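Local coordinates for protein pyroglutamyl-peptidase I (Fervidobacterium islandicum, PDB 6LTQ) that probably removes the N-terminal pyroglutamyl residue from peptides, acting as a cysteine peptidase of the pyroglutamyl-peptidase I family, at residues S116-G121 with V159-L164; L164-S167 with G171-K174; V179-L184 with E204-A209; S49-I54 with N73-A78; G26-N31 with A189-K194. All blocks are in the same frame, centred on the assembly; numbering follows the deposited sequence.

Contact 1 of 5, residues S116-G121 with V159-L164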
# COMPACT_ATOMS: atom_id res chain seq x y z
N SER D 116 29.29 2.82 -8.60
CA SER D 116 29.64 3.74 -7.52
C SER D 116 29.51 5.17 -8.02
O SER D 116 29.72 5.46 -9.20
CB SER D 116 31.06 3.50 -7.03
OG SER D 116 31.15 2.33 -6.24
N ILE D 117 29.13 6.06 -7.11
CA ILE D 117 29.16 7.49 -7.41
C ILE D 117 30.58 8.03 -7.30
O ILE D 117 31.11 8.64 -8.23
CB ILE D 117 28.20 8.26 -6.49
CG1 ILE D 117 26.76 7.78 -6.70
CG2 ILE D 117 28.33 9.76 -6.69
CD1 ILE D 117 25.78 8.37 -5.68
N ILE D 118 31.21 7.79 -6.15
CA ILE D 118 32.58 8.20 -5.87
C ILE D 118 33.37 6.95 -5.59
O ILE D 118 33.16 6.29 -4.56
CB ILE D 118 32.65 9.17 -4.69
CG1 ILE D 118 31.93 10.47 -5.04
CG2 ILE D 118 34.10 9.38 -4.24
CD1 ILE D 118 32.43 11.13 -6.30
N ASP D 119 34.31 6.62 -6.47
CA ASP D 119 35.17 5.46 -6.28
C ASP D 119 35.89 5.54 -4.94
O ASP D 119 36.54 6.54 -4.63
CB ASP D 119 36.19 5.37 -7.42
CG ASP D 119 35.56 4.90 -8.72
OD1 ASP D 119 34.71 3.99 -8.67
OD2 ASP D 119 35.90 5.46 -9.78
N ASN D 120 35.76 4.48 -4.16
CA ASN D 120 36.30 4.41 -2.80
C ASN D 120 35.82 5.56 -1.92
O ASN D 120 36.52 5.96 -0.98
CB ASN D 120 37.83 4.35 -2.83
CG ASN D 120 38.35 3.24 -3.74
OD1 ASN D 120 39.00 3.51 -4.75
ND2 ASN D 120 38.05 2.00 -3.38
N GLY D 121 34.64 6.11 -2.18
CA GLY D 121 33.95 6.91 -1.20
C GLY D 121 33.28 5.98 -0.20
O GLY D 121 33.17 4.77 -0.43
N VAL D 159 22.76 13.20 -6.32
CA VAL D 159 23.03 14.57 -5.91
C VAL D 159 23.17 14.66 -4.40
O VAL D 159 24.06 15.36 -3.88
CB VAL D 159 21.91 15.49 -6.44
CG1 VAL D 159 21.82 16.76 -5.64
CG2 VAL D 159 22.10 15.76 -7.92
N TYR D 160 22.32 13.94 -3.67
CA TYR D 160 22.41 13.95 -2.21
C TYR D 160 23.77 13.42 -1.76
O TYR D 160 24.43 14.02 -0.91
CB TYR D 160 21.28 13.11 -1.60
CG TYR D 160 20.98 13.36 -0.15
CD1 TYR D 160 21.46 14.48 0.50
CD2 TYR D 160 20.16 12.47 0.58
CE1 TYR D 160 21.17 14.73 1.84
CE2 TYR D 160 19.86 12.70 1.91
CZ TYR D 160 20.35 13.82 2.54
OH TYR D 160 20.03 14.04 3.86
N TYR D 161 24.18 12.27 -2.30
CA TYR D 161 25.47 11.70 -1.90
C TYR D 161 26.60 12.63 -2.30
O TYR D 161 27.53 12.87 -1.51
CB TYR D 161 25.66 10.32 -2.53
CG TYR D 161 26.96 9.66 -2.11
CD1 TYR D 161 28.14 9.88 -2.84
CD2 TYR D 161 27.02 8.82 -1.00
CE1 TYR D 161 29.33 9.29 -2.46
CE2 TYR D 161 28.22 8.22 -0.62
CZ TYR D 161 29.37 8.45 -1.36
OH TYR D 161 30.58 7.85 -0.97
N TYR D 162 26.52 13.20 -3.50
CA TYR D 162 27.56 14.12 -3.95
C TYR D 162 27.75 15.26 -2.96
O TYR D 162 28.88 15.57 -2.56
CB TYR D 162 27.22 14.66 -5.35
CG TYR D 162 28.36 15.47 -5.94
CD1 TYR D 162 28.49 16.82 -5.67
CD2 TYR D 162 29.33 14.86 -6.73
CE1 TYR D 162 29.56 17.55 -6.19
CE2 TYR D 162 30.39 15.57 -7.25
CZ TYR D 162 30.49 16.92 -6.98
OH TYR D 162 31.56 17.62 -7.50
N SER D 163 26.64 15.88 -2.51
CA SER D 163 26.76 17.02 -1.60
C SER D 163 27.27 16.60 -0.23
O SER D 163 28.10 17.30 0.36
CB SER D 163 25.42 17.75 -1.45
OG SER D 163 25.08 18.45 -2.65
N LEU D 164 26.79 15.47 0.31
CA LEU D 164 27.28 15.06 1.62
C LEU D 164 28.74 14.62 1.55
O LEU D 164 29.50 14.85 2.50
CB LEU D 164 26.38 13.96 2.21
CG LEU D 164 25.01 14.42 2.77
CD1 LEU D 164 24.10 13.19 3.11
CD2 LEU D 164 25.15 15.27 3.99

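Contact 2 of 5, residues L164-S167 with G171-K174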
# COMPACT_ATOMS: atom_id res chain seq x y z
N LEU D 164 26.79 15.47 0.31
CA LEU D 164 27.28 15.06 1.62
C LEU D 164 28.74 14.62 1.55
O LEU D 164 29.50 14.85 2.50
CB LEU D 164 26.38 13.96 2.21
CG LEU D 164 25.01 14.42 2.77
CD1 LEU D 164 24.10 13.19 3.11
CD2 LEU D 164 25.15 15.27 3.99
N HIS D 165 29.15 13.99 0.44
CA HIS D 165 30.55 13.62 0.28
C HIS D 165 31.44 14.85 0.11
O HIS D 165 32.48 14.97 0.77
CB HIS D 165 30.73 12.69 -0.91
CG HIS D 165 32.15 12.28 -1.14
ND1 HIS D 165 32.92 11.68 -0.16
CD2 HIS D 165 32.96 12.41 -2.22
CE1 HIS D 165 34.13 11.44 -0.64
NE2 HIS D 165 34.18 11.87 -1.88
N ARG D 166 31.05 15.77 -0.78
CA ARG D 166 31.80 17.01 -0.94
C ARG D 166 31.89 17.76 0.38
O ARG D 166 32.92 18.36 0.70
CB ARG D 166 31.14 17.89 -2.01
CG ARG D 166 32.04 19.04 -2.50
CD ARG D 166 31.24 20.03 -3.34
NE ARG D 166 32.08 20.84 -4.24
CZ ARG D 166 32.77 21.91 -3.85
NH1 ARG D 166 33.49 22.58 -4.74
NH2 ARG D 166 32.74 22.31 -2.58
N SER D 167 30.81 17.72 1.16
CA SER D 167 30.81 18.33 2.49
C SER D 167 31.82 17.66 3.40
O SER D 167 32.52 18.33 4.18
CB SER D 167 29.42 18.24 3.12
OG SER D 167 29.45 18.70 4.46
N GLY D 171 34.34 20.49 3.37
CA GLY D 171 33.69 21.42 4.27
C GLY D 171 32.65 22.28 3.60
O GLY D 171 32.01 23.08 4.27
N THR D 172 32.46 22.14 2.30
CA THR D 172 31.45 22.90 1.57
C THR D 172 30.63 21.95 0.76
O THR D 172 31.17 21.17 -0.07
CB THR D 172 32.10 23.98 0.68
OG1 THR D 172 32.60 25.03 1.50
CG2 THR D 172 31.06 24.57 -0.27
N PRO D 173 29.28 21.94 0.92
CA PRO D 173 28.54 22.77 1.91
C PRO D 173 28.77 22.32 3.37
O PRO D 173 29.31 21.24 3.48
CB PRO D 173 27.08 22.55 1.47
CG PRO D 173 27.06 21.18 0.86
CD PRO D 173 28.39 21.04 0.15
N LYS D 174 28.45 23.07 4.43
CA LYS D 174 28.54 22.53 5.78
C LYS D 174 27.48 21.45 6.04
O LYS D 174 27.70 20.52 6.84
CB LYS D 174 28.47 23.71 6.73
CG LYS D 174 29.84 24.34 6.98
CD LYS D 174 30.69 24.77 5.84
CE LYS D 174 32.01 24.89 6.58
NZ LYS D 174 33.11 24.62 5.73

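Contact 3 of 5, residues V179-L184 with E204-A209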
# COMPACT_ATOMS: atom_id res chain seq x y z
N VAL D 179 14.88 16.59 0.48
CA VAL D 179 13.44 16.53 0.78
C VAL D 179 12.74 15.99 -0.45
O VAL D 179 12.79 16.61 -1.52
CB VAL D 179 12.88 17.90 1.20
CG1 VAL D 179 11.39 17.76 1.56
CG2 VAL D 179 13.65 18.46 2.39
N HIS D 180 12.22 14.76 -0.35
CA HIS D 180 11.35 14.22 -1.37
C HIS D 180 9.92 14.72 -1.21
O HIS D 180 9.43 14.89 -0.09
CB HIS D 180 11.39 12.69 -1.36
CG HIS D 180 12.36 12.11 -2.34
ND1 HIS D 180 13.25 11.12 -2.01
CD2 HIS D 180 12.59 12.40 -3.65
CE1 HIS D 180 13.98 10.80 -3.07
NE2 HIS D 180 13.60 11.57 -4.08
N LEU D 181 9.25 14.88 -2.35
CA LEU D 181 7.96 15.54 -2.43
C LEU D 181 6.92 14.65 -3.12
O LEU D 181 7.25 13.96 -4.10
CB LEU D 181 8.06 16.86 -3.21
CG LEU D 181 9.09 17.85 -2.68
CD1 LEU D 181 9.37 18.92 -3.78
CD2 LEU D 181 8.58 18.49 -1.39
N PRO D 182 5.68 14.70 -2.65
CA PRO D 182 4.59 13.99 -3.34
C PRO D 182 4.39 14.53 -4.75
O PRO D 182 4.79 15.64 -5.08
CB PRO D 182 3.35 14.28 -2.48
CG PRO D 182 3.90 14.60 -1.09
CD PRO D 182 5.23 15.31 -1.38
N PHE D 183 3.73 13.72 -5.58
CA PHE D 183 3.12 14.24 -6.80
C PHE D 183 2.24 15.44 -6.48
O PHE D 183 1.59 15.50 -5.43
CB PHE D 183 2.25 13.18 -7.45
CG PHE D 183 2.97 12.25 -8.37
CD1 PHE D 183 3.95 12.71 -9.25
CD2 PHE D 183 2.64 10.92 -8.40
CE1 PHE D 183 4.57 11.85 -10.13
CE2 PHE D 183 3.27 10.04 -9.27
CZ PHE D 183 4.23 10.51 -10.14
N LEU D 184 2.19 16.40 -7.41
CA LEU D 184 1.13 17.39 -7.39
C LEU D 184 -0.19 16.73 -7.80
O LEU D 184 -0.19 15.76 -8.57
CB LEU D 184 1.43 18.55 -8.34
CG LEU D 184 2.68 19.39 -8.03
CD1 LEU D 184 2.96 20.36 -9.18
CD2 LEU D 184 2.56 20.15 -6.71
N GLU D 204 0.57 24.48 -3.02
CA GLU D 204 0.54 25.45 -1.93
C GLU D 204 1.06 24.84 -0.63
O GLU D 204 1.89 25.44 0.07
CB GLU D 204 -0.88 26.00 -1.77
CG GLU D 204 -1.51 26.52 -3.09
CD GLU D 204 -2.22 25.43 -3.92
OE1 GLU D 204 -3.37 25.07 -3.59
OE2 GLU D 204 -1.64 24.96 -4.92
N LEU D 205 0.62 23.63 -0.30
CA LEU D 205 1.06 23.01 0.95
C LEU D 205 2.52 22.57 0.87
O LEU D 205 3.28 22.75 1.84
CB LEU D 205 0.15 21.82 1.30
CG LEU D 205 0.40 21.20 2.69
CD1 LEU D 205 0.25 22.24 3.82
CD2 LEU D 205 -0.52 19.98 2.92
N GLN D 206 2.96 22.03 -0.27
CA GLN D 206 4.37 21.67 -0.42
C GLN D 206 5.26 22.91 -0.30
O GLN D 206 6.33 22.86 0.32
CB GLN D 206 4.63 20.99 -1.76
CG GLN D 206 3.90 19.69 -1.98
CD GLN D 206 4.52 18.90 -3.10
OE1 GLN D 206 5.73 19.00 -3.35
NE2 GLN D 206 3.70 18.13 -3.80
N THR D 207 4.84 24.01 -0.91
CA THR D 207 5.62 25.25 -0.81
C THR D 207 5.67 25.74 0.63
O THR D 207 6.73 26.16 1.12
CB THR D 207 5.02 26.30 -1.74
OG1 THR D 207 5.04 25.80 -3.09
CG2 THR D 207 5.83 27.59 -1.68
N LYS D 208 4.54 25.67 1.33
CA LYS D 208 4.54 26.04 2.73
C LYS D 208 5.52 25.18 3.53
O LYS D 208 6.23 25.69 4.41
CB LYS D 208 3.12 25.95 3.30
CG LYS D 208 3.04 26.23 4.79
CD LYS D 208 1.59 26.21 5.31
CE LYS D 208 1.54 26.45 6.82
NZ LYS D 208 0.14 26.47 7.37
N ALA D 209 5.59 23.88 3.23
CA ALA D 209 6.49 23.02 3.98
C ALA D 209 7.94 23.45 3.79
O ALA D 209 8.69 23.60 4.76
CB ALA D 209 6.30 21.56 3.57

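Contact 4 of 5, residues S49-I54 with N73-A78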
# COMPACT_ATOMS: atom_id res chain seq x y z
N SER D 49 20.75 34.03 2.70
CA SER D 49 20.96 34.40 1.31
C SER D 49 20.60 33.19 0.46
O SER D 49 21.36 32.22 0.40
CB SER D 49 22.40 34.85 1.07
OG SER D 49 22.91 35.56 2.19
N LEU D 50 19.45 33.25 -0.19
CA LEU D 50 18.89 32.10 -0.87
C LEU D 50 19.37 32.04 -2.31
O LEU D 50 19.09 32.95 -3.10
CB LEU D 50 17.37 32.14 -0.84
CG LEU D 50 16.69 30.92 -1.46
CD1 LEU D 50 17.08 29.66 -0.72
CD2 LEU D 50 15.18 31.10 -1.44
N HIS D 51 20.09 30.98 -2.65
CA HIS D 51 20.39 30.61 -4.03
C HIS D 51 19.43 29.53 -4.50
O HIS D 51 19.02 28.66 -3.73
CB HIS D 51 21.82 30.07 -4.16
CG HIS D 51 22.87 31.01 -3.66
ND1 HIS D 51 23.86 31.52 -4.48
CD2 HIS D 51 23.12 31.51 -2.42
CE1 HIS D 51 24.66 32.30 -3.77
NE2 HIS D 51 24.23 32.31 -2.52
N THR D 52 19.08 29.58 -5.78
CA THR D 52 18.25 28.54 -6.37
C THR D 52 18.92 27.97 -7.61
O THR D 52 19.72 28.64 -8.26
CB THR D 52 16.85 29.05 -6.72
OG1 THR D 52 16.94 30.12 -7.69
CG2 THR D 52 16.13 29.54 -5.46
N LEU D 53 18.59 26.72 -7.92
CA LEU D 53 19.18 26.06 -9.07
C LEU D 53 18.32 24.87 -9.46
O LEU D 53 17.96 24.06 -8.60
CB LEU D 53 20.61 25.61 -8.74
CG LEU D 53 21.27 24.76 -9.83
CD1 LEU D 53 21.51 25.63 -11.06
CD2 LEU D 53 22.60 24.24 -9.31
N ILE D 54 17.98 24.78 -10.75
CA ILE D 54 17.27 23.62 -11.29
C ILE D 54 18.29 22.71 -11.95
O ILE D 54 19.10 23.15 -12.78
CB ILE D 54 16.18 24.05 -12.28
CG1 ILE D 54 15.21 25.02 -11.62
CG2 ILE D 54 15.45 22.83 -12.82
CD1 ILE D 54 14.52 24.45 -10.41
N ASN D 73 29.95 29.73 -6.42
CA ASN D 73 29.29 30.40 -5.30
C ASN D 73 29.64 29.69 -4.00
O ASN D 73 29.98 28.50 -4.00
CB ASN D 73 27.77 30.44 -5.48
CG ASN D 73 27.35 30.84 -6.90
OD1 ASN D 73 27.39 30.03 -7.83
ND2 ASN D 73 26.93 32.10 -7.06
N ASN D 74 29.57 30.42 -2.89
CA ASN D 74 29.80 29.85 -1.56
C ASN D 74 28.46 29.49 -0.92
O ASN D 74 27.59 30.35 -0.78
CB ASN D 74 30.55 30.82 -0.65
CG ASN D 74 31.06 30.14 0.62
OD1 ASN D 74 31.03 28.92 0.73
ND2 ASN D 74 31.53 30.94 1.58
N ILE D 75 28.32 28.23 -0.51
CA ILE D 75 27.06 27.68 -0.01
C ILE D 75 27.30 27.06 1.36
O ILE D 75 28.18 26.20 1.50
CB ILE D 75 26.48 26.61 -0.96
CG1 ILE D 75 26.20 27.18 -2.36
CG2 ILE D 75 25.24 25.93 -0.35
CD1 ILE D 75 25.27 28.39 -2.36
N ASP D 76 26.51 27.46 2.35
CA ASP D 76 26.56 26.81 3.66
C ASP D 76 25.66 25.57 3.78
O ASP D 76 26.05 24.59 4.43
CB ASP D 76 26.16 27.79 4.76
CG ASP D 76 27.07 28.99 4.81
OD1 ASP D 76 26.55 30.11 5.03
OD2 ASP D 76 28.29 28.82 4.61
N ILE D 77 24.42 25.61 3.28
CA ILE D 77 23.48 24.50 3.41
C ILE D 77 22.83 24.25 2.07
O ILE D 77 22.28 25.16 1.45
CB ILE D 77 22.38 24.78 4.45
CG1 ILE D 77 22.96 25.44 5.69
CG2 ILE D 77 21.63 23.48 4.80
CD1 ILE D 77 21.92 26.10 6.54
N ALA D 78 22.84 22.99 1.65
CA ALA D 78 22.15 22.58 0.44
C ALA D 78 20.83 21.95 0.87
O ALA D 78 20.82 21.06 1.73
CB ALA D 78 22.99 21.60 -0.37

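Contact 5 of 5, residues G26-N31 with A189-K194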
# COMPACT_ATOMS: atom_id res chain seq x y z
N GLY D 26 10.54 11.17 -16.80
CA GLY D 26 9.66 10.01 -16.76
C GLY D 26 8.31 10.21 -17.40
O GLY D 26 7.34 9.55 -17.01
N GLY D 27 8.20 11.13 -18.36
CA GLY D 27 6.94 11.39 -19.01
C GLY D 27 6.10 12.46 -18.36
O GLY D 27 5.04 12.81 -18.91
N GLU D 28 6.50 12.99 -17.21
CA GLU D 28 5.76 14.09 -16.60
C GLU D 28 6.05 15.40 -17.33
O GLU D 28 7.13 15.59 -17.89
CB GLU D 28 6.12 14.22 -15.12
CG GLU D 28 5.79 12.97 -14.28
CD GLU D 28 4.29 12.73 -14.12
OE1 GLU D 28 3.51 13.72 -14.15
OE2 GLU D 28 3.88 11.55 -13.97
N LYS D 29 5.08 16.31 -17.31
CA LYS D 29 5.29 17.64 -17.86
C LYS D 29 5.69 18.66 -16.80
O LYS D 29 6.03 19.79 -17.14
CB LYS D 29 4.04 18.12 -18.61
CG LYS D 29 2.73 17.56 -18.07
CD LYS D 29 1.53 17.97 -18.93
CE LYS D 29 1.13 19.42 -18.69
NZ LYS D 29 -0.29 19.68 -19.06
N VAL D 30 5.61 18.29 -15.53
CA VAL D 30 5.98 19.18 -14.44
C VAL D 30 6.75 18.36 -13.40
O VAL D 30 6.72 17.13 -13.39
CB VAL D 30 4.75 19.86 -13.80
CG1 VAL D 30 3.97 18.88 -12.93
CG2 VAL D 30 5.16 21.04 -12.98
N ASN D 31 7.46 19.07 -12.54
CA ASN D 31 8.14 18.47 -11.40
C ASN D 31 7.89 19.36 -10.20
O ASN D 31 8.22 20.56 -10.23
CB ASN D 31 9.64 18.32 -11.69
CG ASN D 31 10.37 17.51 -10.61
OD1 ASN D 31 10.09 17.65 -9.41
ND2 ASN D 31 11.34 16.70 -11.04
N ALA D 189 -3.99 13.39 -11.51
CA ALA D 189 -5.25 13.50 -12.24
C ALA D 189 -5.15 12.93 -13.67
O ALA D 189 -6.18 12.54 -14.23
CB ALA D 189 -5.70 14.95 -12.25
N THR D 190 -3.95 12.85 -14.24
CA THR D 190 -3.74 12.32 -15.59
C THR D 190 -3.46 10.82 -15.64
O THR D 190 -3.29 10.28 -16.74
CB THR D 190 -2.59 13.07 -16.27
OG1 THR D 190 -1.37 12.81 -15.57
CG2 THR D 190 -2.86 14.56 -16.26
N LYS D 191 -3.41 10.14 -14.50
CA LYS D 191 -2.95 8.75 -14.44
C LYS D 191 -4.08 7.77 -14.79
O LYS D 191 -5.26 8.02 -14.52
CB LYS D 191 -2.39 8.44 -13.05
CG LYS D 191 -1.18 9.28 -12.68
CD LYS D 191 0.08 8.87 -13.40
CE LYS D 191 1.33 9.71 -13.03
NZ LYS D 191 1.34 11.04 -13.68
N GLU D 192 -3.68 6.61 -15.29
CA GLU D 192 -4.44 5.55 -15.93
C GLU D 192 -4.72 4.49 -14.89
O GLU D 192 -3.89 4.31 -14.01
CB GLU D 192 -3.43 4.94 -16.87
CG GLU D 192 -2.15 5.20 -16.12
CD GLU D 192 -0.88 4.93 -16.76
OE1 GLU D 192 0.14 5.67 -16.51
OE2 GLU D 192 -0.76 3.91 -17.53
N GLY D 193 -5.85 3.82 -14.96
CA GLY D 193 -5.90 2.62 -14.13
C GLY D 193 -5.68 2.89 -12.66
O GLY D 193 -5.89 3.99 -12.16
N LYS D 194 -5.10 1.91 -12.00
CA LYS D 194 -4.83 1.95 -10.58
C LYS D 194 -4.00 3.17 -10.14
O LYS D 194 -4.10 3.61 -8.98
CB LYS D 194 -3.97 0.73 -10.34
CG LYS D 194 -4.31 -0.74 -10.71
CD LYS D 194 -5.39 -1.65 -10.17
CE LYS D 194 -6.63 -2.25 -10.89
NZ LYS D 194 -7.22 -2.95 -9.51
O HOH W 1 1.05 13.72 -15.65

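Contact 1 of 5, residues S116-G121 with V159-L164
The hydroxyl of Tyr161 is hydrogen-bonded to Pro122 O and at the same time presses against the residue before it, Gly121, with Tyr161 OH 3.4 Å from Gly121 C. Packing at this point is tight: a beta carbon built on Gly121 would fall 2.5 Å from Tyr161 OH, so any side chain there would collide with the hydroxyl. A type II turn from Ile118 to Gly121 brings the glycine to the ring, closed by Gly121 N on Ile118 O at 2.8 Å. Ile118 O is gripped twice, since Asn98 ND2 also donates to it, while Asn98 OD1 accepts from Ile117 N; one amide therefore pins the start of the turn.

The rest of the contact is apolar and lies along the flank of the tyrosine. Tyr161 CG is anti to the backbone N (chi1 -178°), which sends the ring out from the helix toward the loop. Ile117 runs alongside but the other way, its CD1 reaching back to Tyr161 CB at 3.7 Å and its CG2 standing obliquely 3.9 Å from Tyr161 CD1. Farther out, Ile118 CG1 meets the ring edge, close to the ring plane, at 3.8 Å from Tyr161 CE1. The ring of Tyr125 also packs against Tyr161, their planes about 55° apart. In this way one aromatic side chain of helix 158-170 anchors the long loop between strands 90-97 and 124-126, a loop-on-helix packing at the periphery of the alpha/beta fold of pyroglutamyl peptidases.

Contact 2 of 5, residues L164-S167 with G171-K174
Ser167 O accepts from Gly171 N at 2.9 Å, an i to i+4 bond at the C-terminal end of helix 158-170, and the chain leaves helical geometry at Gly171 with a positive phi. The N-H...O angle of 138° shows that this bond is already bent. Ser167 then reaches across with its side chain: OG is anti to its own nitrogen (chi1 173°) and donates to Pro173 O at 2.7 Å, approaching with a modest tilt from the carbonyl plane. The peptide bond before Pro173 is cis, and Pro173 O faces Ser167 OG.

This is a helix C-terminus with glycine as the first non-helical residue, in the short connection that leads directly into strand 175-181 of the central sheet. Thr170 OG1, bonded to both Arg166 O and Thr172 N, adds a polar link at the helix end.

Arg166 holds the other flank. Its chain runs extended from CG to NE beside Thr172, with CG 3.3 Å from Thr172 O, and NH2 donates to the same oxygen at 3.2 Å. That bond is nearly straight (164°) and lies in the guanidinium plane, although NH2 stands well above the plane of the carbonyl. NE meanwhile forms a salt bridge with Glu67 OE1 of helix 59-72, so the guanidinium is fixed from two directions. With a leucine in its place, Thr172 O would probably lose this donor and Glu67 its cationic partner. Thr172 CG2 packs against Arg166 NH2 at 3.6 Å.

Contact 3 of 5, residues V179-L184 with E204-A209
Gln206 of helix 203-215 meets Pro182, just past the end of strand 175-181, and so bridges two elements of the alpha/beta fold where the chain passes into the loop before helix 185-189. Nearly all the surface that the helix segment buries here belongs to this one residue. With CG turned away from the carbonyl carbon (chi1 -62°), the rest of the chain runs out straight and carries the terminal amide into the backbone bend after the strand.

Polar contacts come first. Gln206 NE2 donates to Pro182 O at 3.0 Å; the nitrogen lies above the carbonyl plane and the N-H...O angle is 143°, so the bond is bent. The same nitrogen also donates to Met201 O. These two bonds occupy NE2 and tie the helix to the loops on both sides of helix 185-189.

Carbon atoms of two residues lie against the amide nitrogen. Pro182 CD is 4.0 Å from Gln206 NE2, and Leu184 CD2, from the residue at the N-cap position of helix 185-189, comes within 3.7 Å of Gln206 NE2. With an alanine here, Pro182 O and Met201 O would probably be left without their shared donor, and a gap would open beside Leu184 CD2 and the Pro182 ring.

The strand also carries His180, which bonds through ND1 to Glu93 and through NE2 to the cysteinesulfonic acid at position 156, consistent with the Cys-His-Glu catalytic triad of this family. Gln206 OE1 is buried with no polar partner in the model; it sits instead against Leu181, 3.2 Å from CB and 3.5 Å from CD2.

Contact 4 of 5, residues S49-I54 with N73-A78
His51 contributes the most surface here, and its imidazole meets Ile75 face-on. Ile75 CD1 stands 3.8 Å from the ring centroid and 12° off the ring normal, a CH-pi contact centred over one face; the same methyl is 3.8 Å from both His51 CG and His51 CD2. It gets there because Ile75 CG1 is anti to the carbonyl carbon (chi1 -60°) and the chain turns again at chi2 (-56°), bringing CD1 round to the ring.

Asn73 comes third, beside the ring: Asn73 CB lies 4.0 Å from His51 CE1. The polar end of the histidine is held by a residue of the intervening helix, His51 ND1 being hydrogen-bonded to Tyr69 OH. Tyr69 packs on Ile75 as well, so that histidine, isoleucine and tyrosine are in mutual contact.

The nearest CA atoms across the contact, those of His51 and Ile75, are 8.3 Å apart, and the meeting is made by side chains. Strand 15-22 lies between strands 48-55 and 77-83 and runs parallel to both, so these two do not pair directly. Strand 48-55, helix 59-72 and strand 77-83 thus make a beta-alpha-beta crossover that skips one strand, as in many Rossmann-like alpha/beta folds.

Contact 5 of 5, residues G26-N31 with A189-K194
The carboxylate of Glu28 is bound through both of its oxygens. In a salt bridge, Lys191 NZ donates to Glu28 OE2 at 2.6 Å, on that oxygen's syn lone pair, the one on the side of the other oxygen; the ammonium is nevertheless clearly closer to OE2, with Glu28 OE1 lying 3.5 Å from Lys191 NZ. OE1 accepts instead from a water at 2.9 Å and from Gln187 NE2. The second flat group is the Phe183 ring, which receives Lys191 in a cation-pi interaction and touches Glu28 too, through its CE1 atom against OE2.

The short ion pair forms between two side chains that cross at about a right angle. Lys191 is bent at chi2 (-75°) and again at chi4 (-77°), and the second bend turns NZ out of the line of the chain, leaving Lys191 CE 3.3 Å from Glu28 OE2. A bend at chi2 of Glu28 turns its carboxylate toward the lysine.

Of the two loops, 26-31 connects strand 15-22 to helix 32-40, Asn31 being the N-cap of that helix; 189-194 follows helix 185-189, which is reached from strand 175-181, a parallel member of the same central sheet. The bridge therefore fastens two surface loops far apart in sequence.

Lys191 NZ also donates to Gln187 O, so carboxylate, backbone carbonyl and aromatic ring together fix the ammonium. The water adds a second link between the segments: besides donating to Glu28 OE1, it is hydrogen-bonded to Thr190 OG1 at 2.6 Å.

In the fold
Contact 5 opens first, at 26-31 after strand 15-22, and closes only at 189-194. Contact 4 closes the loop from strand 48-55 over helix 59-72 to 73-78. Contact 1 joins 116-121 to helix 158-170, and contact 2 takes over at the shared Leu164, ending at 171-174 before strand 175-181. Contact 4 closes before the other two open, and all three are nested inside the span of contact 5. Contact 3 opens at 179-184, within that span, but closes at 204-209, so it crosses contact 5; the two touch through Phe183 and Leu184. Contact 2 touches both contacts 1 and 4, joining them into one region, whereas contact 3 lies across the chain's centre from contacts 1 and 2.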